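Local coordinates for protein AvrRxo1-ORF2 (Xanthomonas oryzae pv. oryzicola, PDB 4Z8U) that binds AvrRxo1-ORF1 in a shared assembly and probably serves as its chaperone-like or antitoxin-like partner, at residues E41-E46 with E65-Y70; E46-I51 with K85-I90; E29-H34 with Y74-P79; C52-A57 with H89-L94. All coordinates share one frame; numbering follows the deposited sequence.

Contact 1: E41-E46 with E65-Y70; sequences ERFDLE and ERNDIY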
loop_
_atom_site.group_PDB
_atom_site.type_symbol
_atom_site.label_atom_id
_atom_site.label_comp_id
_atom_site.label_asym_id
_atom_site.label_seq_id
_atom_site.Cartn_x
_atom_site.Cartn_y
_atom_site.Cartn_z
ATOM N N GLU B 41 22.325 -2.189 16.351
ATOM C CA GLU B 41 22.449 -2.897 17.631
ATOM C C GLU B 41 21.410 -3.978 17.856
ATOM O O GLU B 41 20.184 -3.727 17.716
ATOM C CB GLU B 41 22.485 -1.904 18.806
ATOM C CG GLU B 41 22.589 -2.582 20.139
ATOM C CD GLU B 41 22.665 -1.634 21.311
ATOM O OE1 GLU B 41 22.667 -0.371 21.108
ATOM O OE2 GLU B 41 22.767 -2.191 22.440
ATOM N N ARG B 42 21.848 -5.188 18.202
ATOM C CA ARG B 42 20.954 -6.317 18.435
ATOM C C ARG B 42 19.984 -5.974 19.581
ATOM O O ARG B 42 20.435 -5.463 20.630
ATOM C CB ARG B 42 21.655 -7.676 18.756
ATOM C CG ARG B 42 20.722 -8.885 18.689
ATOM C CD ARG B 42 21.278 -10.231 19.214
ATOM N NE ARG B 42 21.596 -10.125 20.660
ATOM C CZ ARG B 42 20.899 -10.655 21.682
ATOM N NH1 ARG B 42 19.840 -11.431 21.448
ATOM N NH2 ARG B 42 21.290 -10.431 22.952
ATOM N N PHE B 43 18.706 -6.342 19.405
ATOM C CA PHE B 43 17.719 -6.014 20.423
ATOM C C PHE B 43 17.995 -6.847 21.677
ATOM O O PHE B 43 18.030 -8.107 21.609
ATOM C CB PHE B 43 16.319 -6.339 19.959
ATOM C CG PHE B 43 15.260 -5.919 20.969
ATOM C CD1 PHE B 43 15.032 -4.578 21.228
ATOM C CD2 PHE B 43 14.579 -6.915 21.708
ATOM C CE1 PHE B 43 14.063 -4.214 22.187
ATOM C CE2 PHE B 43 13.636 -6.553 22.669
ATOM C CZ PHE B 43 13.386 -5.216 22.876
ATOM N N ASP B 44 18.084 -6.138 22.809
ATOM C CA ASP B 44 18.228 -6.817 24.112
ATOM C C ASP B 44 17.317 -6.205 25.179
ATOM O O ASP B 44 17.575 -5.100 25.651
ATOM C CB ASP B 44 19.692 -6.794 24.575
ATOM C CG ASP B 44 19.847 -7.419 25.933
ATOM O OD1 ASP B 44 19.676 -8.664 26.040
ATOM O OD2 ASP B 44 20.023 -6.645 26.874
ATOM N N LEU B 45 16.266 -6.918 25.505
ATOM C CA LEU B 45 15.291 -6.301 26.409
ATOM C C LEU B 45 15.895 -5.864 27.779
ATOM O O LEU B 45 15.675 -4.709 28.240
ATOM C CB LEU B 45 14.076 -7.204 26.536
ATOM C CG LEU B 45 12.944 -6.623 27.384
ATOM C CD1 LEU B 45 12.269 -5.488 26.575
ATOM C CD2 LEU B 45 11.966 -7.745 27.744
ATOM N N GLU B 46 16.700 -6.738 28.409
ATOM C CA GLU B 46 17.283 -6.401 29.714
ATOM C C GLU B 46 18.053 -5.091 29.666
ATOM O O GLU B 46 17.882 -4.221 30.544
ATOM C CB GLU B 46 18.212 -7.517 30.234
ATOM C CG GLU B 46 17.607 -8.452 31.284
ATOM C CD GLU B 46 16.721 -9.573 30.704
ATOM O OE1 GLU B 46 15.805 -9.281 29.892
ATOM O OE2 GLU B 46 16.928 -10.765 31.075
ATOM N N GLU B 65 4.841 -11.209 25.967
ATOM C CA GLU B 65 4.151 -10.153 25.201
ATOM C C GLU B 65 5.136 -8.991 25.207
ATOM O O GLU B 65 5.223 -8.254 24.257
ATOM C CB GLU B 65 2.715 -9.759 25.710
ATOM C CG GLU B 65 1.749 -9.132 24.620
ATOM C CD GLU B 65 0.301 -8.858 25.091
ATOM O OE1 GLU B 65 -0.432 -7.902 24.558
ATOM O OE2 GLU B 65 -0.128 -9.610 26.013
ATOM N N ARG B 66 5.928 -8.866 26.241
ATOM C CA ARG B 66 6.773 -7.697 26.395
ATOM C C ARG B 66 8.006 -7.608 25.482
ATOM O O ARG B 66 8.296 -6.587 24.895
ATOM C CB ARG B 66 7.140 -7.588 27.852
ATOM C CG ARG B 66 7.807 -6.374 28.277
ATOM C CD ARG B 66 7.496 -6.117 29.746
ATOM N NE ARG B 66 8.682 -6.269 30.571
ATOM C CZ ARG B 66 8.813 -7.167 31.523
ATOM N NH1 ARG B 66 7.835 -7.998 31.783
ATOM N NH2 ARG B 66 9.920 -7.239 32.208
ATOM N N ASN B 67 8.733 -8.696 25.390
ATOM C CA ASN B 67 9.813 -8.820 24.442
ATOM C C ASN B 67 9.232 -8.724 23.072
ATOM O O ASN B 67 9.757 -7.947 22.262
ATOM C CB ASN B 67 10.546 -10.165 24.539
ATOM C CG ASN B 67 11.807 -10.159 23.729
ATOM O OD1 ASN B 67 12.759 -9.436 24.024
ATOM N ND2 ASN B 67 11.796 -10.898 22.676
ATOM N N ASP B 68 8.158 -9.483 22.812
ATOM C CA ASP B 68 7.507 -9.463 21.496
ATOM C C ASP B 68 7.029 -8.075 21.086
ATOM O O ASP B 68 7.177 -7.692 19.924
ATOM C CB ASP B 68 6.364 -10.478 21.417
ATOM C CG ASP B 68 6.881 -11.958 21.252
ATOM O OD1 ASP B 68 7.863 -12.381 21.938
ATOM O OD2 ASP B 68 6.295 -12.708 20.421
ATOM N N ILE B 69 6.521 -7.287 22.031
ATOM C CA ILE B 69 6.005 -5.959 21.637
ATOM C C ILE B 69 7.244 -5.072 21.262
ATOM O O ILE B 69 7.252 -4.434 20.181
ATOM C CB ILE B 69 5.160 -5.309 22.797
ATOM C CG1 ILE B 69 3.738 -5.901 22.901
ATOM C CG2 ILE B 69 5.117 -3.819 22.649
ATOM C CD1 ILE B 69 3.120 -5.724 24.283
ATOM N N TYR B 70 8.265 -5.027 22.106
ATOM C CA TYR B 70 9.304 -4.010 21.954
ATOM C C TYR B 70 10.315 -4.403 20.853
ATOM O O TYR B 70 10.920 -3.552 20.223
ATOM C CB TYR B 70 10.023 -3.604 23.273
ATOM C CG TYR B 70 9.056 -2.845 24.207
ATOM C CD1 TYR B 70 8.661 -1.534 23.897
ATOM C CD2 TYR B 70 8.467 -3.494 25.274
ATOM C CE1 TYR B 70 7.720 -0.862 24.674
ATOM C CE2 TYR B 70 7.562 -2.857 26.085
ATOM C CZ TYR B 70 7.181 -1.541 25.763
ATOM O OH TYR B 70 6.259 -0.934 26.558
#

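Contact 2: E46-I51 with K85-I90; sequences EELEKI and KEFAHI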
loop_
_atom_site.group_PDB
_atom_site.type_symbol
_atom_site.label_atom_id
_atom_site.label_comp_id
_atom_site.label_asym_id
_atom_site.label_seq_id
_atom_site.Cartn_x
_atom_site.Cartn_y
_atom_site.Cartn_z
ATOM N N GLU B 46 16.700 -6.738 28.409
ATOM C CA GLU B 46 17.283 -6.401 29.714
ATOM C C GLU B 46 18.053 -5.091 29.666
ATOM O O GLU B 46 17.882 -4.221 30.544
ATOM C CB GLU B 46 18.212 -7.517 30.234
ATOM C CG GLU B 46 17.607 -8.452 31.284
ATOM C CD GLU B 46 16.721 -9.573 30.704
ATOM O OE1 GLU B 46 15.805 -9.281 29.892
ATOM O OE2 GLU B 46 16.928 -10.765 31.075
ATOM N N GLU B 47 18.898 -4.905 28.657
ATOM C CA GLU B 47 19.649 -3.677 28.629
ATOM C C GLU B 47 18.721 -2.464 28.461
ATOM O O GLU B 47 18.975 -1.398 29.044
ATOM C CB GLU B 47 20.705 -3.700 27.522
ATOM C CG GLU B 47 21.560 -2.421 27.440
ATOM C CD GLU B 47 22.207 -2.217 26.048
ATOM O OE1 GLU B 47 22.343 -3.226 25.301
ATOM O OE2 GLU B 47 22.590 -1.066 25.687
ATOM N N LEU B 48 17.692 -2.607 27.605
ATOM C CA LEU B 48 16.768 -1.500 27.335
ATOM C C LEU B 48 16.123 -1.106 28.689
ATOM O O LEU B 48 16.129 0.068 29.052
ATOM C CB LEU B 48 15.667 -1.936 26.365
ATOM C CG LEU B 48 14.553 -0.915 26.053
ATOM C CD1 LEU B 48 15.086 0.322 25.352
ATOM C CD2 LEU B 48 13.392 -1.547 25.302
ATOM N N GLU B 49 15.602 -2.108 29.398
ATOM C CA GLU B 49 15.000 -1.902 30.742
ATOM C C GLU B 49 15.835 -1.169 31.807
ATOM O O GLU B 49 15.289 -0.567 32.753
ATOM C CB GLU B 49 14.419 -3.199 31.248
ATOM C CG GLU B 49 13.388 -3.604 30.228
ATOM C CD GLU B 49 12.565 -4.782 30.614
ATOM O OE1 GLU B 49 13.015 -5.574 31.459
ATOM O OE2 GLU B 49 11.457 -4.901 30.037
ATOM N N LYS B 50 17.142 -1.132 31.608
ATOM C CA LYS B 50 17.998 -0.463 32.549
ATOM C C LYS B 50 17.861 1.016 32.325
ATOM O O LYS B 50 18.245 1.822 33.190
ATOM C CB LYS B 50 19.461 -0.871 32.373
ATOM C CG LYS B 50 19.792 -2.263 32.852
ATOM C CD LYS B 50 21.323 -2.377 32.972
ATOM C CE LYS B 50 21.791 -3.814 33.092
ATOM N NZ LYS B 50 21.226 -4.562 31.925
ATOM N N ILE B 51 17.307 1.408 31.181
ATOM C CA ILE B 51 17.357 2.818 30.872
ATOM C C ILE B 51 16.000 3.429 30.538
ATOM O O ILE B 51 15.946 4.583 30.128
ATOM C CB ILE B 51 18.388 3.169 29.766
ATOM C CG1 ILE B 51 17.993 2.599 28.438
ATOM C CG2 ILE B 51 19.794 2.691 30.117
ATOM C CD1 ILE B 51 19.018 2.877 27.359
ATOM N N LYS B 85 19.922 2.778 23.018
ATOM C CA LYS B 85 19.807 3.975 23.783
ATOM C C LYS B 85 18.932 4.953 23.077
ATOM O O LYS B 85 18.254 5.728 23.697
ATOM C CB LYS B 85 21.150 4.603 24.073
ATOM C CG LYS B 85 21.084 5.793 25.012
ATOM C CD LYS B 85 21.873 6.959 24.447
ATOM C CE LYS B 85 22.122 8.057 25.468
ATOM N NZ LYS B 85 22.756 7.542 26.697
ATOM N N GLU B 86 18.961 4.934 21.768
ATOM C CA GLU B 86 18.092 5.799 21.040
ATOM C C GLU B 86 16.650 5.337 21.262
ATOM O O GLU B 86 15.772 6.137 21.404
ATOM C CB GLU B 86 18.431 5.714 19.563
ATOM C CG GLU B 86 19.440 6.719 19.031
ATOM C CD GLU B 86 20.111 6.287 17.698
ATOM O OE1 GLU B 86 19.584 5.445 16.994
ATOM O OE2 GLU B 86 21.176 6.816 17.366
ATOM N N PHE B 87 16.444 4.037 21.288
ATOM C CA PHE B 87 15.123 3.450 21.323
ATOM C C PHE B 87 14.478 3.738 22.640
ATOM O O PHE B 87 13.329 4.026 22.711
ATOM C CB PHE B 87 15.169 1.942 21.060
ATOM C CG PHE B 87 13.836 1.305 20.956
ATOM C CD1 PHE B 87 12.933 1.699 20.023
ATOM C CD2 PHE B 87 13.486 0.317 21.786
ATOM C CE1 PHE B 87 11.742 1.099 19.962
ATOM C CE2 PHE B 87 12.307 -0.247 21.715
ATOM C CZ PHE B 87 11.439 0.140 20.799
ATOM N N ALA B 88 15.283 3.673 23.684
ATOM C CA ALA B 88 14.855 4.050 25.009
ATOM C C ALA B 88 14.183 5.395 25.076
ATOM O O ALA B 88 13.224 5.553 25.762
ATOM C CB ALA B 88 16.016 4.055 25.915
ATOM N N HIS B 89 14.705 6.376 24.386
ATOM C CA HIS B 89 14.086 7.659 24.430
ATOM C C HIS B 89 12.742 7.639 23.771
ATOM O O HIS B 89 11.887 8.399 24.122
ATOM C CB HIS B 89 14.951 8.684 23.755
ATOM C CG HIS B 89 16.246 8.902 24.453
ATOM N ND1 HIS B 89 16.570 8.244 25.611
ATOM C CD2 HIS B 89 17.310 9.673 24.144
ATOM C CE1 HIS B 89 17.771 8.612 26.002
ATOM N NE2 HIS B 89 18.240 9.481 25.130
ATOM N N ILE B 90 12.589 6.753 22.803
ATOM C CA ILE B 90 11.336 6.596 22.116
ATOM C C ILE B 90 10.329 5.952 23.037
ATOM O O ILE B 90 9.236 6.408 23.129
ATOM C CB ILE B 90 11.486 5.821 20.847
ATOM C CG1 ILE B 90 12.203 6.652 19.830
ATOM C CG2 ILE B 90 10.159 5.478 20.303
ATOM C CD1 ILE B 90 12.873 5.875 18.832
#

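Contact 3: E29-H34 with Y74-P79; sequences ELALVH and YYVEYP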
loop_
_atom_site.group_PDB
_atom_site.type_symbol
_atom_site.label_atom_id
_atom_site.label_comp_id
_atom_site.label_asym_id
_atom_site.label_seq_id
_atom_site.Cartn_x
_atom_site.Cartn_y
_atom_site.Cartn_z
ATOM N N GLU B 29 10.763 -10.337 9.556
ATOM C CA GLU B 29 11.871 -11.002 8.785
ATOM C C GLU B 29 12.688 -10.088 7.945
ATOM O O GLU B 29 13.937 -10.054 8.042
ATOM C CB GLU B 29 11.378 -12.154 7.971
ATOM C CG GLU B 29 10.610 -13.174 8.710
ATOM C CD GLU B 29 9.863 -14.090 7.755
ATOM O OE1 GLU B 29 9.438 -13.722 6.611
ATOM O OE2 GLU B 29 9.691 -15.219 8.095
ATOM N N LEU B 30 12.013 -9.254 7.121
ATOM C CA LEU B 30 12.744 -8.341 6.305
ATOM C C LEU B 30 13.461 -7.241 7.083
ATOM O O LEU B 30 14.574 -6.860 6.719
ATOM C CB LEU B 30 11.739 -7.664 5.291
ATOM C CG LEU B 30 11.070 -8.669 4.357
ATOM C CD1 LEU B 30 10.089 -7.854 3.556
ATOM C CD2 LEU B 30 12.159 -9.275 3.418
ATOM N N ALA B 31 12.851 -6.751 8.182
ATOM C CA ALA B 31 13.485 -5.774 9.009
ATOM C C ALA B 31 14.790 -6.313 9.667
ATOM O O ALA B 31 15.763 -5.562 9.757
ATOM C CB ALA B 31 12.542 -5.254 10.069
ATOM N N LEU B 32 14.740 -7.557 10.071
ATOM C CA LEU B 32 15.924 -8.177 10.696
ATOM C C LEU B 32 17.051 -8.311 9.674
ATOM O O LEU B 32 18.204 -8.093 10.043
ATOM C CB LEU B 32 15.582 -9.561 11.217
ATOM C CG LEU B 32 14.771 -9.564 12.583
ATOM C CD1 LEU B 32 14.348 -11.022 12.848
ATOM C CD2 LEU B 32 15.578 -9.006 13.727
ATOM N N VAL B 33 16.735 -8.686 8.432
ATOM C CA VAL B 33 17.808 -8.647 7.382
ATOM C C VAL B 33 18.421 -7.304 7.241
ATOM O O VAL B 33 19.643 -7.169 7.266
ATOM C CB VAL B 33 17.317 -9.196 6.050
ATOM C CG1 VAL B 33 18.455 -9.161 5.001
ATOM C CG2 VAL B 33 16.840 -10.599 6.223
ATOM N N HIS B 34 17.584 -6.277 6.988
ATOM C CA HIS B 34 18.056 -4.936 6.920
ATOM C C HIS B 34 18.900 -4.493 8.113
ATOM O O HIS B 34 19.969 -3.836 7.959
ATOM C CB HIS B 34 16.886 -3.966 6.664
ATOM C CG HIS B 34 17.281 -2.478 6.731
ATOM N ND1 HIS B 34 17.203 -1.756 7.874
ATOM C CD2 HIS B 34 17.803 -1.623 5.758
ATOM C CE1 HIS B 34 17.619 -0.476 7.654
ATOM N NE2 HIS B 34 17.996 -0.399 6.354
ATOM N N TYR B 74 11.075 -2.159 17.765
ATOM C CA TYR B 74 12.447 -1.717 17.519
ATOM C C TYR B 74 12.866 -1.965 16.061
ATOM O O TYR B 74 13.384 -1.089 15.387
ATOM C CB TYR B 74 13.355 -2.546 18.478
ATOM C CG TYR B 74 14.887 -2.243 18.366
ATOM C CD1 TYR B 74 15.386 -0.994 18.649
ATOM C CD2 TYR B 74 15.749 -3.238 17.972
ATOM C CE1 TYR B 74 16.761 -0.711 18.611
ATOM C CE2 TYR B 74 17.155 -3.009 17.942
ATOM C CZ TYR B 74 17.633 -1.743 18.228
ATOM O OH TYR B 74 18.982 -1.441 18.183
ATOM N N TYR B 75 12.605 -3.162 15.592
ATOM C CA TYR B 75 13.035 -3.505 14.242
ATOM C C TYR B 75 12.111 -2.989 13.118
ATOM O O TYR B 75 12.612 -2.502 12.134
ATOM C CB TYR B 75 13.118 -5.016 14.105
ATOM C CG TYR B 75 14.419 -5.516 14.780
ATOM C CD1 TYR B 75 15.684 -5.008 14.377
ATOM C CD2 TYR B 75 14.351 -6.413 15.809
ATOM C CE1 TYR B 75 16.861 -5.444 15.015
ATOM C CE2 TYR B 75 15.526 -6.844 16.464
ATOM C CZ TYR B 75 16.756 -6.386 16.012
ATOM O OH TYR B 75 17.928 -6.737 16.643
ATOM N N VAL B 76 10.806 -3.166 13.315
ATOM C CA VAL B 76 9.807 -2.879 12.250
ATOM C C VAL B 76 9.441 -1.414 12.198
ATOM O O VAL B 76 9.404 -0.826 11.105
ATOM C CB VAL B 76 8.566 -3.792 12.333
ATOM C CG1 VAL B 76 7.516 -3.493 11.289
ATOM C CG2 VAL B 76 8.946 -5.275 12.289
ATOM N N GLU B 77 9.142 -0.828 13.347
ATOM C CA GLU B 77 8.694 0.576 13.334
ATOM C C GLU B 77 9.791 1.567 13.302
ATOM O O GLU B 77 9.557 2.722 12.892
ATOM C CB GLU B 77 7.773 0.842 14.545
ATOM C CG GLU B 77 6.476 0.100 14.447
ATOM C CD GLU B 77 5.591 0.440 15.651
ATOM O OE1 GLU B 77 5.136 -0.494 16.394
ATOM O OE2 GLU B 77 5.335 1.695 15.829
ATOM N N TYR B 78 11.011 1.194 13.747
ATOM C CA TYR B 78 12.029 2.234 13.919
ATOM C C TYR B 78 13.326 1.818 13.241
ATOM O O TYR B 78 14.368 1.650 13.912
ATOM C CB TYR B 78 12.255 2.588 15.414
ATOM C CG TYR B 78 11.017 3.305 15.998
ATOM C CD1 TYR B 78 10.846 4.728 15.838
ATOM C CD2 TYR B 78 9.988 2.575 16.602
ATOM C CE1 TYR B 78 9.680 5.345 16.234
ATOM C CE2 TYR B 78 8.842 3.188 17.080
ATOM C CZ TYR B 78 8.698 4.599 16.871
ATOM O OH TYR B 78 7.569 5.264 17.287
ATOM N N PRO B 79 13.228 1.505 11.922
ATOM C CA PRO B 79 14.398 0.900 11.241
ATOM C C PRO B 79 15.648 1.800 11.238
ATOM O O PRO B 79 16.755 1.251 11.112
ATOM C CB PRO B 79 13.900 0.703 9.804
ATOM C CG PRO B 79 12.815 1.737 9.643
ATOM C CD PRO B 79 12.124 1.818 10.980
#

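Contact 4: C52-A57 with H89-L94; sequences CDTSDA and HIVETL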
loop_
_atom_site.group_PDB
_atom_site.type_symbol
_atom_site.label_atom_id
_atom_site.label_comp_id
_atom_site.label_asym_id
_atom_site.label_seq_id
_atom_site.Cartn_x
_atom_site.Cartn_y
_atom_site.Cartn_z
ATOM N N CYS B 52 14.936 2.653 30.697
ATOM C CA CYS B 52 13.546 3.144 30.509
ATOM C C CYS B 52 12.661 2.059 31.070
ATOM O O CYS B 52 13.081 0.908 31.206
ATOM C CB CYS B 52 13.215 3.355 29.000
ATOM S SG CYS B 52 13.075 1.841 27.982
ATOM N N ASP B 53 11.412 2.436 31.311
ATOM C CA ASP B 53 10.427 1.578 31.921
ATOM C C ASP B 53 9.489 1.057 30.827
ATOM O O ASP B 53 8.856 1.846 30.121
ATOM C CB ASP B 53 9.684 2.428 32.978
ATOM C CG ASP B 53 8.354 1.840 33.415
ATOM O OD1 ASP B 53 8.183 0.598 33.421
ATOM O OD2 ASP B 53 7.494 2.677 33.809
ATOM N N THR B 54 9.405 -0.255 30.687
ATOM C CA THR B 54 8.617 -0.863 29.603
ATOM C C THR B 54 7.373 -1.549 30.157
ATOM O O THR B 54 6.716 -2.359 29.476
ATOM C CB THR B 54 9.413 -1.967 28.865
ATOM O OG1 THR B 54 9.780 -2.985 29.807
ATOM C CG2 THR B 54 10.675 -1.410 28.075
ATOM N N SER B 55 7.060 -1.271 31.422
ATOM C CA SER B 55 6.069 -2.083 32.105
ATOM C C SER B 55 4.630 -1.644 31.837
ATOM O O SER B 55 3.717 -2.429 32.109
ATOM C CB SER B 55 6.345 -2.128 33.628
ATOM O OG SER B 55 6.590 -0.810 34.127
ATOM N N ASP B 56 4.423 -0.422 31.343
ATOM C CA ASP B 56 3.047 0.156 31.254
ATOM C C ASP B 56 2.399 0.228 32.654
ATOM O O ASP B 56 1.252 -0.251 32.890
ATOM C CB ASP B 56 2.117 -0.644 30.305
ATOM C CG ASP B 56 0.854 0.156 29.911
ATOM O OD1 ASP B 56 0.813 1.361 30.278
ATOM O OD2 ASP B 56 -0.058 -0.416 29.240
ATOM N N ALA B 57 3.167 0.787 33.585
ATOM C CA ALA B 57 2.735 0.905 34.956
ATOM C C ALA B 57 2.567 -0.478 35.616
ATOM O O ALA B 57 1.618 -0.673 36.379
ATOM C CB ALA B 57 1.420 1.707 35.002
ATOM N N HIS B 89 14.705 6.376 24.386
ATOM C CA HIS B 89 14.086 7.659 24.430
ATOM C C HIS B 89 12.742 7.639 23.771
ATOM O O HIS B 89 11.887 8.399 24.122
ATOM C CB HIS B 89 14.951 8.684 23.755
ATOM C CG HIS B 89 16.246 8.902 24.453
ATOM N ND1 HIS B 89 16.570 8.244 25.611
ATOM C CD2 HIS B 89 17.310 9.673 24.144
ATOM C CE1 HIS B 89 17.771 8.612 26.002
ATOM N NE2 HIS B 89 18.240 9.481 25.130
ATOM N N ILE B 90 12.589 6.753 22.803
ATOM C CA ILE B 90 11.336 6.596 22.116
ATOM C C ILE B 90 10.329 5.952 23.037
ATOM O O ILE B 90 9.236 6.408 23.129
ATOM C CB ILE B 90 11.486 5.821 20.847
ATOM C CG1 ILE B 90 12.203 6.652 19.830
ATOM C CG2 ILE B 90 10.159 5.478 20.303
ATOM C CD1 ILE B 90 12.873 5.875 18.832
ATOM N N VAL B 91 10.735 4.921 23.751
ATOM C CA VAL B 91 9.798 4.227 24.639
ATOM C C VAL B 91 9.342 5.187 25.740
ATOM O O VAL B 91 8.150 5.193 26.081
ATOM C CB VAL B 91 10.411 2.951 25.225
ATOM C CG1 VAL B 91 9.465 2.371 26.279
ATOM C CG2 VAL B 91 10.697 1.959 24.131
ATOM N N GLU B 92 10.285 5.999 26.269
ATOM C CA GLU B 92 9.963 6.985 27.319
ATOM C C GLU B 92 8.899 7.953 26.789
ATOM O O GLU B 92 7.942 8.245 27.486
ATOM C CB GLU B 92 11.206 7.792 27.721
ATOM C CG GLU B 92 12.222 6.889 28.430
ATOM C CD GLU B 92 13.649 7.457 28.424
ATOM O OE1 GLU B 92 13.934 8.562 27.847
ATOM O OE2 GLU B 92 14.527 6.768 29.000
ATOM N N THR B 93 9.105 8.424 25.580
ATOM C CA THR B 93 8.123 9.329 24.913
ATOM C C THR B 93 6.778 8.648 24.834
ATOM O O THR B 93 5.751 9.270 25.199
ATOM C CB THR B 93 8.561 9.675 23.511
ATOM O OG1 THR B 93 9.794 10.421 23.545
ATOM C CG2 THR B 93 7.519 10.583 22.780
ATOM N N LEU B 94 6.728 7.363 24.399
ATOM C CA LEU B 94 5.426 6.673 24.295
ATOM C C LEU B 94 4.632 6.623 25.574
ATOM O O LEU B 94 3.380 6.726 25.594
ATOM C CB LEU B 94 5.557 5.277 23.700
ATOM C CG LEU B 94 6.156 5.190 22.320
ATOM C CD1 LEU B 94 6.197 3.715 21.889
ATOM C CD2 LEU B 94 5.338 6.002 21.301
#

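Contact 1: E41-E46 with E65-Y70
Phe43 and Asn67 reach out from facing segments and pass side by side, and their meeting shows how a ring edge can be matched to a carbonyl oxygen. Asn67 OD1 lies at the edge of the phenyl ring, in its plane, 3.3 Å from Phe43 CE2; the amide plane is turned 50° from that of the ring. The same oxygen also lies 3.6 Å from Leu45 CB. With CG anti to the backbone N (chi1 -176°), Phe43 extends toward helix 64-77 and brings its far end, CZ, to 3.8 Å from Tyr70 CB. Leu45 adds its two methyl branches: CD1 approaches Tyr70 CB, while CD2 rests near the aliphatic part of Arg66, 4.4 Å from its CG. Leu84 of helix 84-94 also packs on Phe43, as does Glu71. Cohesion here is therefore mainly apolar contact, to which the electropositive ring edge facing OD1 probably adds a weak attraction; on this side the amide oxygen meets carbon, at Phe43 CE2 and Leu45 CB.

Contact 2: E46-I51 with K85-I90
While Leu48 and Ile51 pack on Ala88, one carboxylate oxygen between them in sequence, Glu49 OE2, is gripped twice from outside the contact, by Arg66 NE in a salt bridge and by Thr54 OG1 in a hydrogen bond. This double hold ties the short helix 45-49 to helix 64-77 and to the following loop, while Leu48 of that short helix, and Ile51 just after it, face helix 84-94. There the small Ala88 acts as a shallow seat, and the backbones approach to 6.3 Å between Leu48 CA and Ala88 CA. Leu48 splits its branches: CD1 comes within 3.7 Å of Ala88 N and 3.9 Å of Phe87 CD2, whereas CD2 lies 4.0 Å from Phe87 CE2, so Phe87 CD2 is met by both methyls and CE2 by Leu48 CD2. Ile51 meets the alanine at its methyl, while Leu48 CD1 lies nearer its backbone N. The isoleucine CG1 stands between the backbone N and the carbonyl carbon (chi1 67°), a choice that sends the branch across the gap, and Ile51 CG1 and CD1 each lie 3.5 Å from Ala88 CB. CD1 runs on to 3.8 Å from Lys85 CA, one helical turn back, at a more solvent-open margin. Beyond Leu48, Phe87 meets Tyr74 edge-to-face, which sets this pairing of helices 45-49 and 84-94 against helix 64-77.

Contact 3: E29-H34 with Y74-P79
Ala31 points its methyl at the backbone of helix 64-77, with CB 3.4 Å from Tyr75 O and 4.1 Å from Tyr75 CB; Val76 CG2 is farther off, 4.2 Å from Ala31 CB. So small a side chain lets the two backbones come within 5.7 Å of each other, measured from Ala31 CA to Val76 CA. Next along the segment, Leu32 has CG anti to its carbonyl carbon (chi1 -77°) and swings CD2 over the Tyr75 ring. The methyl sits 3.5 Å from the ring centroid and only 13° off the normal, a CH-pi contact almost at the centre of the face. Tyr74 CD2 takes the opposite face, so the ring is sandwiched, and its hydroxyl is anchored by Phe43 N. This is a helix-against-helix packing in which the long helix 6-38 lies on the end of helix 64-77, where the latter widens into a pi-type turn at residues 74-77 before the chain leaves it at Tyr78. One turn on from Ala31, His34 approaches the departing chain: Pro79 O lies in the plane of the imidazole, at its edge, 4.0 Å from His34 CE1. That carbonyl oxygen is buried with no hydrogen-bonding partner in the model. The ring nitrogen next to CE1, His34 NE2, makes a weak hydrogen bond with Lys2 NZ of the second subunit, another copy of this protein, while Val280 of an AvrRxo1-ORF1 chain packs on Pro79.

Contact 4: C52-A57 with H89-L94
Cys52 rests on Val91 and Glu92 where an irregular loop, whose geometry fits an Asx turn at Asp53 though the place of OD1 is doubtful, passes across these two residues near the end of helix 84-94. A chi1 of 69° tucks Cys52 SG in beside both the backbone N and the carbonyl carbon and turns it to the valine, 4.0 Å from Val91 CB. Cys52 CB instead touches Glu92, 3.7 Å from both Glu92 CG and Glu92 OE2, and the extended glutamate runs alongside it. Val91 reaches farther along the loop: its CG1 is 3.9 Å from Asp53 O, and Thr54 CG2 lies 4.4 Å from the same Val91 CG1. Behind this first shell, the turn would have Asp53 OD1 accept from Ser55 N. Tyr70 of helix 64-77 supports both partners, since its ring packs on Val91 and its hydroxyl bonds to Thr54 O. The outer side of the loop meets AvrRxo1-ORF1, where Asp56 OD2 is hydrogen-bonded to Tyr164 OH of that chain. Within the helix, His89 O takes two donors from opposite faces of its plane, Thr93 N at 3.1 Å and Thr93 OG1 at 3.0 Å.

Contacts 1 and 2 share helix 45-49 and both lie largely buried, yet contact 1 mixes an amide with aromatic and aliphatic groups whereas contact 2 is purely aliphatic and aromatic at its centre, with an exposed margin. Contact 4 continues contact 2 along helix 84-94, their centres 8 Å apart, but trades a helix for an irregular loop and is only partly buried, with polar atoms at its edge. Contact 3, about 20 Å from contact 4 between centres and also buried, though Leu32 at its margin is exposed, joins the long helix 6-38 to the far part of helix 64-77, which contact 1 also uses. Tyr74, packing against Phe43 and Phe87, connects the segments of contacts 1, 2 and 3.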